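Local coordinates for protein SUMO-1 cysteine protease S273R (African swine fever virus pig/Kenya/KEN-50/1950, PDB 6LJ9) that acts as a cysteine protease that probably matures the viral pp220 and pp62 polyproteins into core-shell proteins and blunts host innate immune signalling, at residues 174-178 with 179-183; 254-257 with 258-261; 263-266 with 267-270. All coordinates share one frame; numbering follows the deposited sequence.

The three contacts are local and lie in series in the catalytic part of the chain. Contact 1 is buried. It closes the beta hairpin of strands 169-175 and 181-186, at the turn joining two inner strands of the mixed sheet and against the second subunit. Contacts 2 and 3 adjoin and share helix 259-269. Contact 2 is a surface contact at the start of that helix, beside the predicted substrate-binding Q226. Contact 3 is buried at the helix end. The chemistry follows the place: strand pairing, an indole face and an arginine-aspartate salt bridge in contact 1, a long salt bridge and an N-cap in contact 2, aromatic packing and shared carbonyls in contact 3.

Contact 1 (174-178 with 179-183); sequences VDMRG and DCWSI
D175 and S182 form an antiparallel hydrogen-bonded pair, and V174 and I183 next to them form a non-hydrogen-bonded pair. The D175 N to S182 O bond is 2.9 Å long and nearly linear with the carbonyl. The return bond, S182 N to D175 O, is 3.2 Å. Beyond this pair the chain turns through R177, G178 and D179.

M176 is a selenomethionine and lies over one face of the W181 indole. Its CA sits 3.5 Å from the centroid of the five-membered ring, almost on the ring normal, a CH-pi contact. Its CB and CG continue across the fused rings, with CG 3.6 Å from W181 CE3. SE, carried on by an extended chi2 (167°), meets the six-membered ring obliquely, a Met-aromatic contact. The bend at chi3 only turns CE. G178 O lies at the indole edge, in plane, 3.0 Å from W181 NE1. H212 stacks on W181, and L208 of helix 195-208 touches both W181 and M176.

D175 turns its carboxylate to R177. D175 OD1 takes R177 N, closing an Asx turn, and also R177 NE at 2.7 Å. These two donors come from opposite faces of the carboxylate plane. R177 NH2 reaches D175 OD2 at 3.0 Å, which makes the grip side-on and two-pronged. R243 adds a second salt bridge to OD2. A water accepts from G178 N and donates to C180 O, bridging the turn. D179 of the second subunit bonds S182 OG.

The two arginines would stabilise the buried D175 as a carboxylate. Three bonds from one residue fix its rotation and tie the turn to the strand end. The hairpin tip therefore has a polar side held by charge and an apolar side held by the indole.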
ATOM      1  N   VAL B 174       3.278 -14.956  -1.989  1.00 18.75           N
ATOM      2  CA  VAL B 174       4.198 -14.519  -3.032  1.00 21.07           C
ATOM      3  C   VAL B 174       4.454 -13.036  -2.816  1.00 23.54           C
ATOM      4  O   VAL B 174       3.541 -12.211  -2.955  1.00 18.35           O
ATOM      5  CB  VAL B 174       3.644 -14.788  -4.438  1.00 22.13           C
ATOM      6  CG1 VAL B 174       4.601 -14.260  -5.496  1.00 27.29           C
ATOM      7  CG2 VAL B 174       3.389 -16.274  -4.632  1.00 20.19           C
ATOM      8  N   ASP B 175       5.690 -12.691  -2.470  1.00 24.22           N
ATOM      9  CA  ASP B 175       6.070 -11.313  -2.188  1.00 22.03           C
ATOM     10  C   ASP B 175       6.809 -10.761  -3.402  1.00 27.42           C
ATOM     11  O   ASP B 175       7.932 -11.184  -3.698  1.00 23.65           O
ATOM     12  CB  ASP B 175       6.931 -11.237  -0.928  1.00 20.61           C
ATOM     13  CG  ASP B 175       7.160  -9.814  -0.458  1.00 26.50           C
ATOM     14  OD1 ASP B 175       6.657  -8.873  -1.108  1.00 27.17           O
ATOM     15  OD2 ASP B 175       7.846  -9.636   0.571  1.00 37.33           O
HETATM   16  N   MSE B 176       6.177  -9.826  -4.102  1.00 13.90           N
HETATM   17  CA  MSE B 176       6.772  -9.207  -5.281  1.00 23.28           C
HETATM   18  C   MSE B 176       7.011  -7.717  -5.049  1.00 20.16           C
HETATM   19  O   MSE B 176       6.972  -6.918  -5.984  1.00 20.72           O
HETATM   20  CB  MSE B 176       5.874  -9.416  -6.502  1.00 16.97           C
HETATM   21  CG  MSE B 176       5.660 -10.876  -6.872  1.00 24.85           C
HETATM   22 SE   MSE B 176       4.210 -11.134  -8.152  0.76 31.36          SE
HETATM   23  CE  MSE B 176       2.701 -10.767  -6.975  1.00 27.86           C
ATOM     24  N   ARG B 177       7.260  -7.355  -3.790  1.00 16.12           N
ATOM     25  CA  ARG B 177       7.509  -5.967  -3.415  1.00 24.63           C
ATOM     26  C   ARG B 177       8.991  -5.620  -3.399  1.00 25.67           C
ATOM     27  O   ARG B 177       9.366  -4.500  -3.758  1.00 26.33           O
ATOM     28  CB  ARG B 177       6.905  -5.675  -2.037  1.00 23.06           C
ATOM     29  CG  ARG B 177       5.389  -5.771  -1.972  1.00 21.90           C
ATOM     30  CD  ARG B 177       4.907  -5.770  -0.530  1.00 14.17           C
ATOM     31  NE  ARG B 177       5.426  -6.916   0.211  1.00 14.63           N
ATOM     32  CZ  ARG B 177       5.065  -7.231   1.449  1.00 20.42           C
ATOM     33  NH1 ARG B 177       4.176  -6.486   2.091  1.00 18.67           N
ATOM     34  NH2 ARG B 177       5.589  -8.293   2.047  1.00 12.94           N
ATOM     35  N   GLY B 178       9.849  -6.550  -2.988  1.00 31.30           N
ATOM     36  CA  GLY B 178      11.251  -6.263  -2.791  1.00 36.11           C
ATOM     37  C   GLY B 178      12.098  -6.538  -4.018  1.00 46.95           C
ATOM     38  O   GLY B 178      11.609  -6.909  -5.088  1.00 53.34           O
ATOM     39  N   ASP B 179      13.408  -6.353  -3.842  1.00 30.93           N
ATOM     40  CA  ASP B 179      14.332  -6.575  -4.945  1.00 20.46           C
ATOM     41  C   ASP B 179      14.520  -8.055  -5.237  1.00 31.77           C
ATOM     42  O   ASP B 179      14.896  -8.409  -6.360  1.00 40.29           O
ATOM     43  CB  ASP B 179      15.683  -5.918  -4.651  1.00 38.77           C
ATOM     44  CG  ASP B 179      16.514  -5.701  -5.910  1.00 51.88           C
ATOM     45  OD1 ASP B 179      15.966  -5.193  -6.911  1.00 57.86           O
ATOM     46  OD2 ASP B 179      17.718  -6.032  -5.897  1.00 53.90           O
ATOM     47  N   CYS B 180      14.259  -8.920  -4.258  1.00 29.95           N
ATOM     48  CA  CYS B 180      14.261 -10.368  -4.438  1.00 28.84           C
ATOM     49  C   CYS B 180      12.858 -10.876  -4.137  1.00 34.60           C
ATOM     50  O   CYS B 180      12.435 -10.891  -2.976  1.00 38.85           O
ATOM     51  CB  CYS B 180      15.288 -11.038  -3.529  1.00 33.63           C
ATOM     52  SG  CYS B 180      15.016 -12.806  -3.296  1.00 70.66           S
ATOM     53  N   TRP B 181      12.141 -11.279  -5.179  1.00 29.38           N
ATOM     54  CA  TRP B 181      10.809 -11.832  -5.007  1.00 24.00           C
ATOM     55  C   TRP B 181      10.901 -13.254  -4.469  1.00 36.80           C
ATOM     56  O   TRP B 181      11.823 -14.006  -4.796  1.00 37.31           O
ATOM     57  CB  TRP B 181      10.042 -11.815  -6.330  1.00 23.37           C
ATOM     58  CG  TRP B 181       9.831 -10.433  -6.884  1.00 23.68           C
ATOM     59  CD1 TRP B 181      10.254  -9.258  -6.337  1.00 15.11           C
ATOM     60  CD2 TRP B 181       9.139 -10.087  -8.091  1.00 20.74           C
ATOM     61  NE1 TRP B 181       9.875  -8.202  -7.129  1.00 17.87           N
ATOM     62  CE2 TRP B 181       9.188  -8.683  -8.212  1.00 22.35           C
ATOM     63  CE3 TRP B 181       8.486 -10.825  -9.082  1.00 26.47           C
ATOM     64  CZ2 TRP B 181       8.607  -8.004  -9.281  1.00 21.97           C
ATOM     65  CZ3 TRP B 181       7.909 -10.149 -10.144  1.00 17.35           C
ATOM     66  CH2 TRP B 181       7.974  -8.753 -10.235  1.00 17.91           C
ATOM     67  N   SER B 182       9.940 -13.616  -3.627  1.00 26.54           N
ATOM     68  CA  SER B 182       9.957 -14.906  -2.957  1.00 19.80           C
ATOM     69  C   SER B 182       8.593 -15.569  -3.054  1.00 20.78           C
ATOM     70  O   SER B 182       7.558 -14.914  -2.900  1.00 24.25           O
ATOM     71  CB  SER B 182      10.363 -14.763  -1.486  1.00 37.24           C
ATOM     72  OG  SER B 182       9.496 -13.876  -0.801  1.00 43.14           O
ATOM     73  N   ILE B 183       8.606 -16.871  -3.319  1.00 23.16           N
ATOM     74  CA  ILE B 183       7.420 -17.716  -3.267  1.00 24.80           C
ATOM     75  C   ILE B 183       7.536 -18.554  -2.003  1.00 33.64           C
ATOM     76  O   ILE B 183       8.470 -19.352  -1.864  1.00 33.06           O
ATOM     77  CB  ILE B 183       7.298 -18.595  -4.520  1.00 23.40           C
ATOM     78  CG1 ILE B 183       7.300 -17.722  -5.777  1.00 17.39           C
ATOM     79  CG2 ILE B 183       6.037 -19.438  -4.460  1.00 18.19           C
ATOM     80  CD1 ILE B 183       7.612 -18.480  -7.045  1.00 36.24           C
TER
HETATM   81  O   HOH W   1       9.943  -9.015  -2.008  1.00 25.65           O

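Contact 2 (254-257 with 258-261); sequences STRI and TDEE
R256 and T258 touch across the entry to helix 259-269. The arginine runs fully extended from CG to NE, with CG anti to the backbone N (chi1 -177°). This carries its guanidinium past the loop to the first residues of the helix. R256 NH1 then lies 3.3 Å from T258 CG2, and the two side chains cross at about a right angle. R256 NH2 faces D259 OD1 at 3.6 Å, a long salt bridge. The guanidinium and carboxylate planes are 47° apart, so the two groups are not coplanar.

D259 is held more firmly from outside. S228 OG bonds OD2, and the backbone N of R227 bonds OD1. The R256 contact is therefore a supplement to these bonds. The R227 guanidinium lies close to R256 NH2.

T258 places OG1 between its backbone N and carbonyl carbon (chi1 68°), which turns the oxygen to the N-H of E261 in the first turn. T258 OG1 accepts from E261 N at 3.1 Å, along a nearly straight bond (163°). CG2 is left facing the arginine. I257 packs its side chain on F238 of helix 232-244, while its backbone O bonds Y235 OH.

This is a helix N-cap, with T258 as the capping residue. It stands beside Q226, the predicted substrate-binding residue, in the Ulp1-like cysteine protease domain.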
ATOM      1  N   SER B 254      13.112 -18.698  12.497  1.00 38.07           N
ATOM      2  CA  SER B 254      14.037 -18.777  13.619  1.00 44.33           C
ATOM      3  C   SER B 254      13.389 -18.648  14.990  1.00 47.19           C
ATOM      4  O   SER B 254      13.971 -19.123  15.970  1.00 52.47           O
ATOM      5  CB  SER B 254      15.121 -17.698  13.486  1.00 39.82           C
ATOM      6  OG  SER B 254      14.542 -16.413  13.344  1.00 44.75           O
ATOM      7  N   THR B 255      12.216 -18.028  15.095  1.00 45.00           N
ATOM      8  CA  THR B 255      11.560 -17.805  16.377  1.00 52.06           C
ATOM      9  C   THR B 255      10.199 -18.486  16.379  1.00 50.25           C
ATOM     10  O   THR B 255       9.429 -18.349  15.422  1.00 49.18           O
ATOM     11  CB  THR B 255      11.402 -16.309  16.663  1.00 54.53           C
ATOM     12  OG1 THR B 255      12.675 -15.663  16.544  1.00 61.10           O
ATOM     13  CG2 THR B 255      10.863 -16.094  18.068  1.00 46.86           C
ATOM     14  N   ARG B 256       9.903 -19.211  17.455  1.00 43.15           N
ATOM     15  CA  ARG B 256       8.664 -19.969  17.532  1.00 46.34           C
ATOM     16  C   ARG B 256       7.487 -19.055  17.852  1.00 42.58           C
ATOM     17  O   ARG B 256       7.610 -18.093  18.617  1.00 52.61           O
ATOM     18  CB  ARG B 256       8.772 -21.071  18.589  1.00 50.56           C
ATOM     19  CG  ARG B 256       7.530 -21.945  18.677  1.00 59.01           C
ATOM     20  CD  ARG B 256       7.647 -23.041  19.722  1.00 62.61           C
ATOM     21  NE  ARG B 256       6.439 -23.862  19.744  1.00 66.69           N
ATOM     22  CZ  ARG B 256       5.373 -23.604  20.496  1.00 67.46           C
ATOM     23  NH1 ARG B 256       5.366 -22.549  21.297  1.00 64.41           N
ATOM     24  NH2 ARG B 256       4.315 -24.399  20.447  1.00 74.32           N
ATOM     25  N   ILE B 257       6.340 -19.360  17.249  1.00 29.85           N
ATOM     26  CA  ILE B 257       5.095 -18.638  17.475  1.00 36.39           C
ATOM     27  C   ILE B 257       4.114 -19.606  18.122  1.00 28.51           C
ATOM     28  O   ILE B 257       3.806 -20.662  17.551  1.00 41.78           O
ATOM     29  CB  ILE B 257       4.534 -18.056  16.169  1.00 42.37           C
ATOM     30  CG1 ILE B 257       5.540 -17.080  15.554  1.00 35.08           C
ATOM     31  CG2 ILE B 257       3.211 -17.362  16.420  1.00 31.71           C
ATOM     32  CD1 ILE B 257       5.077 -16.457  14.260  1.00 46.27           C
ATOM     33  N   THR B 258       3.627 -19.250  19.306  1.00 34.83           N
ATOM     34  CA  THR B 258       2.873 -20.171  20.143  1.00 31.70           C
ATOM     35  C   THR B 258       1.417 -20.271  19.695  1.00 31.39           C
ATOM     36  O   THR B 258       0.878 -19.390  19.018  1.00 34.26           O
ATOM     37  CB  THR B 258       2.931 -19.732  21.606  1.00 34.36           C
ATOM     38  OG1 THR B 258       2.204 -18.508  21.768  1.00 38.13           O
ATOM     39  CG2 THR B 258       4.373 -19.509  22.038  1.00 29.83           C
ATOM     40  N   ASP B 259       0.778 -21.378  20.091  1.00 35.17           N
ATOM     41  CA  ASP B 259      -0.651 -21.542  19.849  1.00 31.32           C
ATOM     42  C   ASP B 259      -1.469 -20.543  20.658  1.00 36.54           C
ATOM     43  O   ASP B 259      -2.566 -20.156  20.238  1.00 36.91           O
ATOM     44  CB  ASP B 259      -1.086 -22.971  20.181  1.00 28.39           C
ATOM     45  CG  ASP B 259      -0.350 -24.015  19.361  1.00 32.14           C
ATOM     46  OD1 ASP B 259       0.805 -24.345  19.708  1.00 33.53           O
ATOM     47  OD2 ASP B 259      -0.928 -24.512  18.371  1.00 40.25           O
ATOM     48  N   GLU B 260      -0.957 -20.123  21.817  1.00 31.74           N
ATOM     49  CA  GLU B 260      -1.644 -19.108  22.610  1.00 36.21           C
ATOM     50  C   GLU B 260      -1.755 -17.794  21.851  1.00 33.34           C
ATOM     51  O   GLU B 260      -2.815 -17.157  21.846  1.00 37.08           O
ATOM     52  CB  GLU B 260      -0.916 -18.900  23.935  1.00 28.57           C
ATOM     53  CG  GLU B 260      -1.508 -17.813  24.810  1.00 39.21           C
ATOM     54  CD  GLU B 260      -0.623 -17.482  25.995  1.00 64.13           C
ATOM     55  OE1 GLU B 260       0.563 -17.875  25.979  1.00 72.51           O
ATOM     56  OE2 GLU B 260      -1.111 -16.829  26.942  1.00 72.61           O
ATOM     57  N   GLU B 261      -0.667 -17.371  21.205  1.00 39.92           N
ATOM     58  CA  GLU B 261      -0.708 -16.154  20.401  1.00 35.69           C
ATOM     59  C   GLU B 261      -1.662 -16.290  19.222  1.00 32.34           C
ATOM     60  O   GLU B 261      -2.299 -15.309  18.822  1.00 26.57           O
ATOM     61  CB  GLU B 261       0.697 -15.807  19.908  1.00 38.93           C
ATOM     62  CG  GLU B 261       1.265 -14.521  20.482  1.00 65.04           C
ATOM     63  CD  GLU B 261       2.731 -14.339  20.142  1.00 90.07           C
ATOM     64  OE1 GLU B 261       3.508 -15.299  20.336  1.00 85.59           O
ATOM     65  OE2 GLU B 261       3.104 -13.243  19.672  1.00 98.50           O
TER

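Contact 3 (263-266 with 267-270); sequences YKFR and THLF
F265 packs its CE2 and CD2 against L269 and its CD1 against H268 CB. CG is anti to the backbone N (chi1 -175°), which swings the ring along the helix toward the next turn. F265 CE2 is 3.6 Å from L269 CD2, and L269 CG lies off-centre over the ring, 4.1 Å from its centroid, a CH-pi contact. F265 CD1, across the same ring, is 3.7 Å from H268 CB. Both neighbours lie on the same side of the ring plane. The F265 and H268 rings meet obliquely, their planes 39° apart. F238 of helix 232-244 meets F265 edge-to-face. L4 of helix 3-6 touches both F265 and H268.

T267 turns its hydroxyl back onto the preceding turn. T267 OG1 donates to K264 O at 2.6 Å, nearly in line with the carbonyl. T267 N reaches the same K264 O at 3.2 Å, but from above the carbonyl plane. One acceptor thus serves two donors of one residue, and the hydroxyl makes the shorter bond.

R266 O is shared in the same way. F270 N lies nearly in line with the R266 carbonyl, 3.2 Å from its O, while L269 N approaches from above its plane at 3.1 Å. Both donors come from the same face. The F270 ring also covers L269 CB with one face. The R266 side chain extends away from this carbonyl to a salt bridge with E231, and its NH1 bonds the backbone oxygens of P81 and G86. H268 ND1 bonds S9 OG.

Contacts from i to i+3 dominate here, including H268 N to F265 O. This is a weakly bonded, kinked final turn of helix 259-269, which leads straight into the short strand 270-271 paired with 78-79. It packs helix 259-269 against helices 3-6, 90-103 and 232-244.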
ATOM      1  N   TYR B 263      -4.347 -18.315  19.157  1.00 27.37           N
ATOM      2  CA  TYR B 263      -5.706 -18.334  19.686  1.00 32.83           C
ATOM      3  C   TYR B 263      -6.206 -16.921  19.949  1.00 31.70           C
ATOM      4  O   TYR B 263      -7.385 -16.620  19.729  1.00 30.03           O
ATOM      5  CB  TYR B 263      -5.771 -19.175  20.959  1.00 35.75           C
ATOM      6  CG  TYR B 263      -7.166 -19.292  21.530  1.00 37.31           C
ATOM      7  CD1 TYR B 263      -8.090 -20.171  20.979  1.00 34.96           C
ATOM      8  CD2 TYR B 263      -7.562 -18.525  22.619  1.00 39.75           C
ATOM      9  CE1 TYR B 263      -9.367 -20.282  21.495  1.00 35.12           C
ATOM     10  CE2 TYR B 263      -8.837 -18.630  23.142  1.00 43.12           C
ATOM     11  CZ  TYR B 263      -9.736 -19.510  22.577  1.00 40.38           C
ATOM     12  OH  TYR B 263     -11.007 -19.620  23.092  1.00 46.88           O
ATOM     13  N   LYS B 264      -5.321 -16.039  20.422  1.00 26.21           N
ATOM     14  CA  LYS B 264      -5.688 -14.635  20.571  1.00 30.92           C
ATOM     15  C   LYS B 264      -5.873 -13.963  19.218  1.00 34.38           C
ATOM     16  O   LYS B 264      -6.618 -12.982  19.112  1.00 34.27           O
ATOM     17  CB  LYS B 264      -4.631 -13.897  21.391  1.00 32.09           C
ATOM     18  CG  LYS B 264      -4.549 -14.332  22.846  1.00 58.82           C
ATOM     19  CD  LYS B 264      -3.455 -13.576  23.583  1.00 77.25           C
ATOM     20  CE  LYS B 264      -3.392 -13.980  25.046  1.00 85.38           C
ATOM     21  NZ  LYS B 264      -2.279 -13.299  25.764  1.00 92.28           N
ATOM     22  N   PHE B 265      -5.207 -14.473  18.178  1.00 32.37           N
ATOM     23  CA  PHE B 265      -5.374 -13.921  16.840  1.00 19.64           C
ATOM     24  C   PHE B 265      -6.766 -14.183  16.281  1.00 23.32           C
ATOM     25  O   PHE B 265      -7.183 -13.495  15.342  1.00 27.82           O
ATOM     26  CB  PHE B 265      -4.308 -14.491  15.902  1.00 19.39           C
ATOM     27  CG  PHE B 265      -4.321 -13.886  14.528  1.00 22.01           C
ATOM     28  CD1 PHE B 265      -4.104 -12.529  14.353  1.00 21.66           C
ATOM     29  CD2 PHE B 265      -4.542 -14.672  13.409  1.00 22.79           C
ATOM     30  CE1 PHE B 265      -4.114 -11.967  13.092  1.00 21.10           C
ATOM     31  CE2 PHE B 265      -4.551 -14.115  12.144  1.00 17.04           C
ATOM     32  CZ  PHE B 265      -4.337 -12.760  11.986  1.00 21.17           C
ATOM     33  N   ARG B 266      -7.493 -15.159  16.836  1.00 21.28           N
ATOM     34  CA  ARG B 266      -8.876 -15.375  16.429  1.00 20.77           C
ATOM     35  C   ARG B 266      -9.737 -14.149  16.702  1.00 21.99           C
ATOM     36  O   ARG B 266     -10.669 -13.862  15.942  1.00 32.65           O
ATOM     37  CB  ARG B 266      -9.454 -16.595  17.148  1.00 25.45           C
ATOM     38  CG  ARG B 266      -8.843 -17.924  16.735  1.00 33.93           C
ATOM     39  CD  ARG B 266      -9.385 -19.058  17.593  1.00 36.36           C
ATOM     40  NE  ARG B 266      -8.924 -20.368  17.141  1.00 22.90           N
ATOM     41  CZ  ARG B 266      -9.625 -21.175  16.352  1.00 25.19           C
ATOM     42  NH1 ARG B 266     -10.826 -20.809  15.926  1.00 19.51           N
ATOM     43  NH2 ARG B 266      -9.128 -22.350  15.992  1.00 21.47           N
ATOM     44  N   THR B 267      -9.441 -13.415  17.779  1.00 28.52           N
ATOM     45  CA  THR B 267     -10.174 -12.190  18.074  1.00 24.07           C
ATOM     46  C   THR B 267      -9.844 -11.073  17.092  1.00 38.83           C
ATOM     47  O   THR B 267     -10.613 -10.111  16.985  1.00 38.75           O
ATOM     48  CB  THR B 267      -9.886 -11.729  19.505  1.00 26.85           C
ATOM     49  OG1 THR B 267      -8.528 -11.280  19.603  1.00 33.48           O
ATOM     50  CG2 THR B 267     -10.107 -12.872  20.486  1.00 21.45           C
ATOM     51  N   HIS B 268      -8.721 -11.175  16.382  1.00 27.31           N
ATOM     52  CA  HIS B 268      -8.394 -10.230  15.324  1.00 19.10           C
ATOM     53  C   HIS B 268      -9.033 -10.592  13.991  1.00 19.81           C
ATOM     54  O   HIS B 268      -9.096  -9.739  13.098  1.00 15.90           O
ATOM     55  CB  HIS B 268      -6.875 -10.141  15.133  1.00 30.89           C
ATOM     56  CG  HIS B 268      -6.150  -9.528  16.291  1.00 39.57           C
ATOM     57  ND1 HIS B 268      -5.130  -8.615  16.128  1.00 33.73           N
ATOM     58  CD2 HIS B 268      -6.288  -9.703  17.626  1.00 36.60           C
ATOM     59  CE1 HIS B 268      -4.675  -8.249  17.313  1.00 31.72           C
ATOM     60  NE2 HIS B 268      -5.361  -8.895  18.239  1.00 39.19           N
ATOM     61  N   LEU B 269      -9.508 -11.827  13.838  1.00 19.58           N
ATOM     62  CA  LEU B 269     -10.005 -12.314  12.557  1.00 19.18           C
ATOM     63  C   LEU B 269     -11.518 -12.177  12.424  1.00 31.64           C
ATOM     64  O   LEU B 269     -12.011 -11.677  11.408  1.00 24.66           O
ATOM     65  CB  LEU B 269      -9.603 -13.781  12.364  1.00 19.35           C
ATOM     66  CG  LEU B 269      -8.135 -14.085  12.067  1.00 18.84           C
ATOM     67  CD1 LEU B 269      -7.869 -15.582  12.130  1.00 23.72           C
ATOM     68  CD2 LEU B 269      -7.752 -13.530  10.708  1.00 17.13           C
ATOM     69  N   PHE B 270     -12.263 -12.615  13.433  1.00 19.42           N
ATOM     70  CA  PHE B 270     -13.700 -12.790  13.310  1.00 24.21           C
ATOM     71  C   PHE B 270     -14.452 -11.832  14.220  1.00 34.58           C
ATOM     72  O   PHE B 270     -13.913 -11.310  15.201  1.00 34.57           O
ATOM     73  CB  PHE B 270     -14.105 -14.232  13.631  1.00 19.76           C
ATOM     74  CG  PHE B 270     -13.294 -15.262  12.903  1.00 24.44           C
ATOM     75  CD1 PHE B 270     -13.370 -15.374  11.525  1.00 26.86           C
ATOM     76  CD2 PHE B 270     -12.455 -16.119  13.596  1.00 24.47           C
ATOM     77  CE1 PHE B 270     -12.623 -16.321  10.850  1.00 31.46           C
ATOM     78  CE2 PHE B 270     -11.706 -17.069  12.927  1.00 27.97           C
ATOM     79  CZ  PHE B 270     -11.790 -17.170  11.552  1.00 28.93           C
TER